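Local structure of carboxyltransferase domain-containing protein (Pyrococcus horikoshii, 2PHC) at residues S29-I34 with V43-A48; E101-Y106 with G178-G183; D113-H118 with F208-E213. The protein is of unknown function but belongs to the carboxyltransferase subdomain C and D family and probably binds ATP and acts as a hydrolase. One frame throughout, in Å; residues are numbered along the deposited sequence.

Contact 1: residues S29-I34 with V43-A48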
loop_
_atom_site.group_PDB
_atom_site.type_symbol
_atom_site.label_atom_id
_atom_site.label_comp_id
_atom_site.label_asym_id
_atom_site.label_seq_id
_atom_site.Cartn_x
_atom_site.Cartn_y
_atom_site.Cartn_z
ATOM N N SER A 29 2.797 8.969 -10.627
ATOM C CA SER A 29 4.201 8.556 -10.682
ATOM C C SER A 29 4.613 8.152 -12.090
ATOM O O SER A 29 5.693 8.433 -12.481
ATOM C CB SER A 29 4.388 7.328 -9.782
ATOM O OG SER A 29 4.134 7.665 -8.485
ATOM N N LEU A 30 3.737 7.496 -12.817
ATOM C CA LEU A 30 3.957 7.117 -14.155
ATOM C C LEU A 30 4.019 8.335 -15.048
ATOM O O LEU A 30 4.884 8.372 -15.933
ATOM C CB LEU A 30 2.855 6.157 -14.597
ATOM C CG LEU A 30 2.795 5.603 -16.016
ATOM C CD1 LEU A 30 4.099 5.081 -16.665
ATOM C CD2 LEU A 30 1.702 4.562 -16.108
ATOM N N ALA A 31 3.154 9.306 -14.844
ATOM C CA ALA A 31 3.174 10.481 -15.645
ATOM C C ALA A 31 4.423 11.235 -15.421
ATOM O O ALA A 31 5.053 11.631 -16.331
ATOM C CB ALA A 31 2.028 11.338 -15.383
ATOM N N LYS A 32 4.769 11.404 -14.176
ATOM C CA LYS A 32 6.082 11.808 -13.811
ATOM C C LYS A 32 7.278 11.054 -14.421
ATOM O O LYS A 32 8.263 11.656 -14.644
ATOM C CB LYS A 32 6.217 12.094 -12.318
ATOM C CG LYS A 32 5.401 13.274 -11.817
ATOM C CD LYS A 32 6.153 14.562 -11.681
ATOM C CE LYS A 32 5.269 15.756 -11.720
ATOM N NZ LYS A 32 5.821 16.951 -11.105
ATOM N N ALA A 33 7.160 9.759 -14.714
ATOM C CA ALA A 33 8.316 8.907 -15.074
ATOM C C ALA A 33 8.447 9.280 -16.535
ATOM O O ALA A 33 9.556 9.513 -17.070
ATOM C CB ALA A 33 7.974 7.391 -14.936
ATOM N N ILE A 34 7.317 9.372 -17.206
ATOM C CA ILE A 34 7.337 9.798 -18.570
ATOM C C ILE A 34 7.854 11.175 -18.787
ATOM O O ILE A 34 8.552 11.381 -19.754
ATOM C CB ILE A 34 5.982 9.639 -19.270
ATOM C CG1 ILE A 34 5.662 8.154 -19.344
ATOM C CG2 ILE A 34 5.994 10.253 -20.705
ATOM C CD1 ILE A 34 4.236 8.002 -19.771
ATOM N N VAL A 43 2.948 14.388 -27.018
ATOM C CA VAL A 43 2.096 15.563 -27.112
ATOM C C VAL A 43 1.399 15.994 -25.743
ATOM O O VAL A 43 1.636 17.082 -25.225
ATOM C CB VAL A 43 1.225 15.445 -28.358
ATOM C CG1 VAL A 43 0.028 16.441 -28.352
ATOM C CG2 VAL A 43 2.139 15.565 -29.634
ATOM N N GLU A 44 0.641 15.070 -25.146
ATOM C CA GLU A 44 -0.136 15.371 -24.007
ATOM C C GLU A 44 -0.171 14.118 -23.094
ATOM O O GLU A 44 -0.018 12.988 -23.559
ATOM C CB GLU A 44 -1.558 15.756 -24.457
ATOM C CG GLU A 44 -2.502 16.209 -23.304
ATOM C CD GLU A 44 -3.636 17.189 -23.715
ATOM O OE1 GLU A 44 -3.952 18.078 -22.848
ATOM O OE2 GLU A 44 -4.226 17.064 -24.842
ATOM N N LEU A 45 -0.365 14.373 -21.805
ATOM C CA LEU A 45 -0.593 13.331 -20.797
ATOM C C LEU A 45 -1.822 13.801 -19.981
ATOM O O LEU A 45 -1.838 14.890 -19.488
ATOM C CB LEU A 45 0.654 13.229 -19.842
ATOM C CG LEU A 45 1.940 12.555 -20.326
ATOM C CD1 LEU A 45 2.922 12.599 -19.215
ATOM C CD2 LEU A 45 1.707 11.105 -20.785
ATOM N N VAL A 46 -2.818 12.956 -19.840
ATOM C CA VAL A 46 -4.057 13.336 -19.151
ATOM C C VAL A 46 -4.239 12.239 -18.148
ATOM O O VAL A 46 -4.628 11.141 -18.513
ATOM C CB VAL A 46 -5.311 13.406 -20.163
ATOM C CG1 VAL A 46 -6.516 14.088 -19.508
ATOM C CG2 VAL A 46 -4.939 14.121 -21.549
ATOM N N PRO A 47 -3.829 12.469 -16.905
ATOM C CA PRO A 47 -4.098 11.480 -15.852
ATOM C C PRO A 47 -5.594 11.399 -15.592
ATOM O O PRO A 47 -6.228 12.412 -15.685
ATOM C CB PRO A 47 -3.331 12.053 -14.638
ATOM C CG PRO A 47 -3.249 13.570 -14.884
ATOM C CD PRO A 47 -3.038 13.620 -16.400
ATOM N N ALA A 48 -6.155 10.238 -15.240
ATOM C CA ALA A 48 -7.513 10.141 -14.664
ATOM C C ALA A 48 -7.310 9.312 -13.452
ATOM O O ALA A 48 -6.164 8.876 -13.252
ATOM C CB ALA A 48 -8.554 9.468 -15.679
#
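Leu45 pushes its two methyls against helix 21-37, and all the apolar contact between 29-34 and 43-48 runs through them. CD1 takes the larger part. It stands 4.1 Å from Ala31 CB and equally close, 4.1 Å, to Ile34 CG2, so it sits between two residues one helical turn apart. The other branch, Leu45 CD2, meets the far end of the isoleucine, Ile34 CD1, at 4.1 Å. The branched ends of Leu45 and Ile34 cross obliquely, each giving two methyls to the pair. The bond from CA to CB of Leu45 already points at the helix, and chi1 (-75°) sets CG beside the backbone N, which lets the methyls reach Ala31 and Ile34. Ile34 is buried and packs onward against Ile73 of helix 63-82, while Leu45 also touches Glu35 and Val54 of the adjacent strand 51-56.

Polar atoms play a small part across the contact. Leu45 CD1 comes to 3.7 Å from Ala31 O, a van der Waals approach to a helix carbonyl. No hydrogen bond joins the two segments. Within the helix, Leu30 O receives both Ile34 N at 2.9 Å and Ala33 N at 2.9 Å.

The strand is held instead by its neighbour 51-56. Val43 and Glu44 both bond by their backbones to Ile55, forming a classic beta bulge, and Val46 pairs with Leu53. Strand 42-48 is an outermost strand of the four-stranded antiparallel sheet in this chain, so Leu45 joins helix 21-37 to the sheet's margin in a two-layer alpha+beta sandwich, helices on one antiparallel sheet.

Contact 2: residues E101-Y106 with G178-G183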
loop_
_atom_site.group_PDB
_atom_site.type_symbol
_atom_site.label_atom_id
_atom_site.label_comp_id
_atom_site.label_asym_id
_atom_site.label_seq_id
_atom_site.Cartn_x
_atom_site.Cartn_y
_atom_site.Cartn_z
ATOM N N GLU A 101 -13.415 -8.866 14.920
ATOM C CA GLU A 101 -14.832 -9.107 14.759
ATOM C C GLU A 101 -15.590 -7.842 14.907
ATOM O O GLU A 101 -16.562 -7.623 14.183
ATOM C CB GLU A 101 -15.336 -10.254 15.719
ATOM C CG GLU A 101 -14.657 -11.673 15.457
ATOM C CD GLU A 101 -13.387 -11.933 16.375
ATOM O OE1 GLU A 101 -12.812 -10.992 17.023
ATOM O OE2 GLU A 101 -12.958 -13.111 16.443
ATOM N N PHE A 102 -15.189 -6.977 15.840
ATOM C CA PHE A 102 -15.880 -5.673 16.002
ATOM C C PHE A 102 -15.601 -4.764 14.791
ATOM O O PHE A 102 -16.450 -3.901 14.384
ATOM C CB PHE A 102 -15.405 -5.020 17.303
ATOM C CG PHE A 102 -15.875 -3.598 17.477
ATOM C CD1 PHE A 102 -16.926 -3.282 18.364
ATOM C CD2 PHE A 102 -15.251 -2.543 16.771
ATOM C CE1 PHE A 102 -17.350 -1.997 18.499
ATOM C CE2 PHE A 102 -15.743 -1.255 16.881
ATOM C CZ PHE A 102 -16.751 -0.960 17.759
ATOM N N VAL A 103 -14.404 -4.897 14.213
ATOM C CA VAL A 103 -14.028 -4.043 13.031
ATOM C C VAL A 103 -14.949 -4.360 11.870
ATOM O O VAL A 103 -15.487 -3.470 11.277
ATOM C CB VAL A 103 -12.569 -4.232 12.525
ATOM C CG1 VAL A 103 -12.402 -3.476 11.162
ATOM C CG2 VAL A 103 -11.577 -3.755 13.574
ATOM N N ALA A 104 -15.072 -5.665 11.595
ATOM C CA ALA A 104 -16.011 -6.248 10.634
ATOM C C ALA A 104 -17.399 -5.739 10.912
ATOM O O ALA A 104 -18.025 -5.032 10.149
ATOM C CB ALA A 104 -15.952 -7.743 10.827
ATOM N N GLN A 105 -17.868 -6.016 12.091
ATOM C CA GLN A 105 -19.248 -5.718 12.411
ATOM C C GLN A 105 -19.532 -4.269 12.383
ATOM O O GLN A 105 -20.584 -3.892 11.879
ATOM C CB GLN A 105 -19.555 -6.364 13.781
ATOM C CG GLN A 105 -20.823 -5.854 14.476
ATOM C CD GLN A 105 -21.503 -6.958 15.261
ATOM O OE1 GLN A 105 -20.805 -7.829 15.880
ATOM N NE2 GLN A 105 -22.887 -6.965 15.219
ATOM N N TYR A 106 -18.643 -3.406 12.922
ATOM C CA TYR A 106 -18.839 -1.900 12.860
ATOM C C TYR A 106 -18.923 -1.433 11.396
ATOM O O TYR A 106 -19.481 -0.428 11.072
ATOM C CB TYR A 106 -17.659 -1.213 13.619
ATOM C CG TYR A 106 -17.710 0.294 13.796
ATOM C CD1 TYR A 106 -18.161 0.822 14.981
ATOM C CD2 TYR A 106 -17.262 1.204 12.800
ATOM C CE1 TYR A 106 -18.232 2.207 15.193
ATOM C CE2 TYR A 106 -17.290 2.642 13.044
ATOM C CZ TYR A 106 -17.793 3.084 14.244
ATOM O OH TYR A 106 -17.939 4.409 14.571
ATOM N N GLY A 178 -4.911 1.938 22.577
ATOM C CA GLY A 178 -6.272 1.590 22.395
ATOM C C GLY A 178 -6.739 1.369 20.970
ATOM O O GLY A 178 -7.907 1.580 20.785
ATOM N N TRP A 179 -5.832 0.957 20.042
ATOM C CA TRP A 179 -6.104 0.749 18.597
ATOM C C TRP A 179 -6.826 -0.592 18.482
ATOM O O TRP A 179 -6.608 -1.440 19.326
ATOM C CB TRP A 179 -4.781 0.689 17.737
ATOM C CG TRP A 179 -4.192 2.088 17.415
ATOM C CD1 TRP A 179 -4.146 3.152 18.280
ATOM C CD2 TRP A 179 -3.622 2.586 16.163
ATOM N NE1 TRP A 179 -3.618 4.273 17.677
ATOM C CE2 TRP A 179 -3.271 3.959 16.382
ATOM C CE3 TRP A 179 -3.375 2.030 14.907
ATOM C CZ2 TRP A 179 -2.693 4.770 15.380
ATOM C CZ3 TRP A 179 -2.798 2.886 13.870
ATOM C CH2 TRP A 179 -2.465 4.224 14.147
ATOM N N ARG A 180 -7.672 -0.785 17.461
ATOM C CA ARG A 180 -8.365 -2.069 17.267
ATOM C C ARG A 180 -7.402 -3.018 16.701
ATOM O O ARG A 180 -7.008 -2.843 15.558
ATOM C CB ARG A 180 -9.614 -1.958 16.349
ATOM C CG ARG A 180 -10.689 -1.077 16.941
ATOM C CD ARG A 180 -11.411 -1.570 18.261
ATOM N NE ARG A 180 -12.344 -0.495 18.704
ATOM C CZ ARG A 180 -13.347 -0.678 19.584
ATOM N NH1 ARG A 180 -13.582 -1.894 20.127
ATOM N NH2 ARG A 180 -14.131 0.326 19.880
ATOM N N ILE A 181 -7.030 -4.031 17.474
ATOM C CA ILE A 181 -6.032 -5.012 17.032
ATOM C C ILE A 181 -6.613 -6.187 16.235
ATOM O O ILE A 181 -7.439 -6.936 16.775
ATOM C CB ILE A 181 -5.213 -5.534 18.188
ATOM C CG1 ILE A 181 -4.710 -4.377 19.103
ATOM C CG2 ILE A 181 -4.152 -6.436 17.683
ATOM C CD1 ILE A 181 -3.765 -3.241 18.376
ATOM N N ILE A 182 -6.132 -6.369 14.990
ATOM C CA ILE A 182 -6.693 -7.288 13.958
ATOM C C ILE A 182 -5.718 -8.423 13.569
ATOM O O ILE A 182 -6.064 -9.330 12.850
ATOM C CB ILE A 182 -7.225 -6.497 12.683
ATOM C CG1 ILE A 182 -6.081 -5.862 11.824
ATOM C CG2 ILE A 182 -8.263 -5.408 13.070
ATOM C CD1 ILE A 182 -6.577 -5.430 10.375
ATOM N N GLY A 183 -4.508 -8.425 14.096
ATOM C CA GLY A 183 -3.528 -9.340 13.558
ATOM C C GLY A 183 -2.247 -9.096 14.282
ATOM O O GLY A 183 -2.151 -8.084 14.988
#
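Arg180 NE is hydrogen-bonded to the carbonyl O of Pro147, a bond that steadies the guanidinium while its flat face rests on the phenyl ring of Phe102. The two planes differ by only 6°, and Arg180 CZ stands 3.9 Å from the centroid of the Phe102 ring, over the face: a cation-pi contact as well as a flat stack. Arg180 NH1 lies over the middle of the ring, 3.7 Å above its plane, whereas NH2 reaches the rim at Phe102 CZ, 3.6 Å away. The arginine gets there by bending at its second torsion (chi2 -66°), which turns the guanidinium back over the face of Phe102. Replacing Phe102 by an alanine would probably take away the surface on which the guanidinium rests, leaving Arg180 with the Pro147 bond but less well fixed in rotation.

Nearer the backbones the contact is apolar. Val103 CG2 touches Ile182 CG2 at 3.7 Å, the two side chains crossing at about a right angle. The same Val103 methyl lies 3.8 Å from Arg180 CB, so one methyl touches both Arg180 and Ile182, two residues apart on the strand. Val103 also packs on Ile163 and Thr146, and on Val114 of helix 111-119.

Strand 180-183 is tied by its backbone to strand 160-164, and Ile181 N bonds to Asp99 OD2 just before the helix. The axis of strand 180-183 makes 107° with that of helix 101-106. Helix 100-107 thus lies crosswise against a strand of the seven-stranded mixed sheet, consistent with the cyclophilin-like fold of this family.

Contact 3: residues D113-H118 with F208-E213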
loop_
_atom_site.group_PDB
_atom_site.type_symbol
_atom_site.label_atom_id
_atom_site.label_comp_id
_atom_site.label_asym_id
_atom_site.label_seq_id
_atom_site.Cartn_x
_atom_site.Cartn_y
_atom_site.Cartn_z
ATOM N N ASP A 113 -13.374 -10.463 4.784
ATOM C CA ASP A 113 -13.420 -9.198 4.070
ATOM C C ASP A 113 -12.496 -8.136 4.697
ATOM O O ASP A 113 -11.790 -7.480 3.985
ATOM C CB ASP A 113 -14.838 -8.624 3.999
ATOM C CG ASP A 113 -15.814 -9.468 3.094
ATOM O OD1 ASP A 113 -15.376 -10.257 2.197
ATOM O OD2 ASP A 113 -17.051 -9.311 3.298
ATOM N N VAL A 114 -12.562 -7.932 6.007
ATOM C CA VAL A 114 -11.559 -7.138 6.726
ATOM C C VAL A 114 -10.142 -7.557 6.305
ATOM O O VAL A 114 -9.333 -6.717 5.925
ATOM C CB VAL A 114 -11.731 -7.191 8.284
ATOM C CG1 VAL A 114 -10.538 -6.429 9.050
ATOM C CG2 VAL A 114 -13.084 -6.599 8.658
ATOM N N ILE A 115 -9.866 -8.854 6.349
ATOM C CA ILE A 115 -8.528 -9.366 6.009
ATOM C C ILE A 115 -8.017 -9.021 4.558
ATOM O O ILE A 115 -6.815 -8.751 4.371
ATOM C CB ILE A 115 -8.487 -10.847 6.267
ATOM C CG1 ILE A 115 -8.709 -11.145 7.763
ATOM C CG2 ILE A 115 -7.204 -11.489 5.757
ATOM C CD1 ILE A 115 -8.493 -12.695 8.079
ATOM N N GLU A 116 -8.938 -9.054 3.567
ATOM C CA GLU A 116 -8.660 -8.808 2.152
ATOM C C GLU A 116 -8.495 -7.325 1.928
ATOM O O GLU A 116 -7.597 -6.911 1.227
ATOM C CB GLU A 116 -9.827 -9.306 1.259
ATOM C CG GLU A 116 -10.012 -8.591 -0.118
ATOM C CD GLU A 116 -9.120 -9.194 -1.232
ATOM O OE1 GLU A 116 -8.847 -10.445 -1.146
ATOM O OE2 GLU A 116 -8.688 -8.427 -2.181
ATOM N N ILE A 117 -9.371 -6.538 2.555
ATOM C CA ILE A 117 -9.405 -5.100 2.456
ATOM C C ILE A 117 -8.213 -4.482 3.138
ATOM O O ILE A 117 -7.579 -3.604 2.566
ATOM C CB ILE A 117 -10.683 -4.584 3.020
ATOM C CG1 ILE A 117 -11.835 -5.122 2.158
ATOM C CG2 ILE A 117 -10.741 -3.029 3.079
ATOM C CD1 ILE A 117 -13.219 -4.740 2.740
ATOM N N HIS A 118 -7.930 -4.910 4.353
ATOM C CA HIS A 118 -6.672 -4.642 4.990
ATOM C C HIS A 118 -5.348 -5.015 4.274
ATOM O O HIS A 118 -4.391 -4.223 4.276
ATOM C CB HIS A 118 -6.604 -5.222 6.382
ATOM C CG HIS A 118 -5.568 -4.574 7.200
ATOM N ND1 HIS A 118 -4.273 -5.060 7.300
ATOM C CD2 HIS A 118 -5.600 -3.421 7.880
ATOM C CE1 HIS A 118 -3.563 -4.232 8.037
ATOM N NE2 HIS A 118 -4.337 -3.209 8.369
ATOM N N PHE A 208 1.134 -6.172 3.474
ATOM C CA PHE A 208 0.806 -7.181 4.481
ATOM C C PHE A 208 0.421 -8.463 3.802
ATOM O O PHE A 208 -0.217 -8.440 2.769
ATOM C CB PHE A 208 -0.262 -6.763 5.470
ATOM C CG PHE A 208 0.115 -5.550 6.296
ATOM C CD1 PHE A 208 1.112 -5.605 7.225
ATOM C CD2 PHE A 208 -0.584 -4.379 6.163
ATOM C CE1 PHE A 208 1.409 -4.471 7.995
ATOM C CE2 PHE A 208 -0.290 -3.253 6.910
ATOM C CZ PHE A 208 0.691 -3.332 7.822
ATOM N N VAL A 209 0.883 -9.564 4.394
ATOM C CA VAL A 209 0.760 -10.898 3.809
ATOM C C VAL A 209 0.124 -11.813 4.849
ATOM O O VAL A 209 0.830 -12.225 5.789
ATOM C CB VAL A 209 2.182 -11.505 3.424
ATOM C CG1 VAL A 209 2.008 -12.956 2.796
ATOM C CG2 VAL A 209 2.967 -10.589 2.475
ATOM N N PRO A 210 -1.196 -12.114 4.726
ATOM C CA PRO A 210 -1.839 -13.012 5.680
ATOM C C PRO A 210 -1.112 -14.354 5.739
ATOM O O PRO A 210 -0.810 -14.903 4.716
ATOM C CB PRO A 210 -3.201 -13.215 5.054
ATOM C CG PRO A 210 -3.433 -12.070 4.189
ATOM C CD PRO A 210 -2.137 -11.712 3.650
ATOM N N ILE A 211 -0.746 -14.815 6.930
ATOM C CA ILE A 211 -0.166 -16.142 7.209
ATOM C C ILE A 211 -1.084 -16.837 8.246
ATOM O O ILE A 211 -1.935 -16.172 8.858
ATOM C CB ILE A 211 1.331 -16.089 7.749
ATOM C CG1 ILE A 211 1.442 -15.331 9.083
ATOM C CG2 ILE A 211 2.290 -15.568 6.699
ATOM C CD1 ILE A 211 2.826 -15.339 9.727
ATOM N N ASP A 212 -0.937 -18.158 8.439
ATOM C CA ASP A 212 -1.635 -18.878 9.578
ATOM C C ASP A 212 -0.776 -18.947 10.866
ATOM O O ASP A 212 0.408 -18.635 10.837
ATOM C CB ASP A 212 -2.139 -20.293 9.163
ATOM C CG ASP A 212 -1.080 -21.085 8.388
ATOM O OD1 ASP A 212 0.097 -21.101 8.863
ATOM O OD2 ASP A 212 -1.421 -21.653 7.298
ATOM N N GLU A 213 -1.367 -19.362 11.981
ATOM C CA GLU A 213 -0.664 -19.491 13.280
ATOM C C GLU A 213 0.685 -20.212 13.243
ATOM O O GLU A 213 1.494 -20.062 14.151
ATOM C CB GLU A 213 -1.607 -20.196 14.283
ATOM C CG GLU A 213 -1.215 -20.219 15.767
ATOM C CD GLU A 213 -2.451 -20.239 16.672
ATOM O OE1 GLU A 213 -3.554 -20.626 16.194
ATOM O OE2 GLU A 213 -2.326 -19.843 17.863
#
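His118 and Phe208 bring their rings together where helix 111-119 packs on strand 205-211 of the mixed sheet, within what is probably a cyclophilin-like fold. The closest approach is His118 CE1 to Phe208 CD2, 3.5 Å, with CE1 to Phe208 CE2 at 3.6 Å. The planes are tilted by 27° and the centroids lie 5.1 Å from each other, an offset so large that little of one ring lies over the other. His118 CG lies anti to the backbone N (chi1 -160°), which brings the imidazole close enough for CE1 to touch Phe208. Three residues earlier, Ile115 CG2 meets Pro210 CG at 4.1 Å.

Further out, both imidazole nitrogens are engaged: ND1 hydrogen-bonds Tyr92 OH and NE2 hydrogen-bonds Thr168 OG1, which together fix the rotation of the ring. The Tyr92 ring also meets the imidazole, and Phe208 packs on Tyr92, Val90 and the ring of Tyr123. Backbone bonds of Val209 and Ile211 to strand 85-92 hold the strand itself. On the helix side, His118 N is bonded to Val114 O at 2.8 Å.

Overall arrangement
Contact 1 closes early in the chain and stands apart, on the opposite side of the chain's centre, about 39 Å from contact 2 and 33 Å from contact 3 between centres. It belongs to the four-stranded antiparallel sheet and its helices. Contacts 2 and 3 serve the seven-stranded mixed sheet; their centres are about 13 Å apart. Their segments alternate along the chain, since the successive helices 100-107 and 111-119 pack on the successive strands 180-184 and 205-211. The two meet directly: Ile182 CD1 packs on His118 CD2, and Ala104 on Val114. The chain therefore builds two separate parts, each with its own sheet and helices; in the second, strand 205-211 pairs with 85-92.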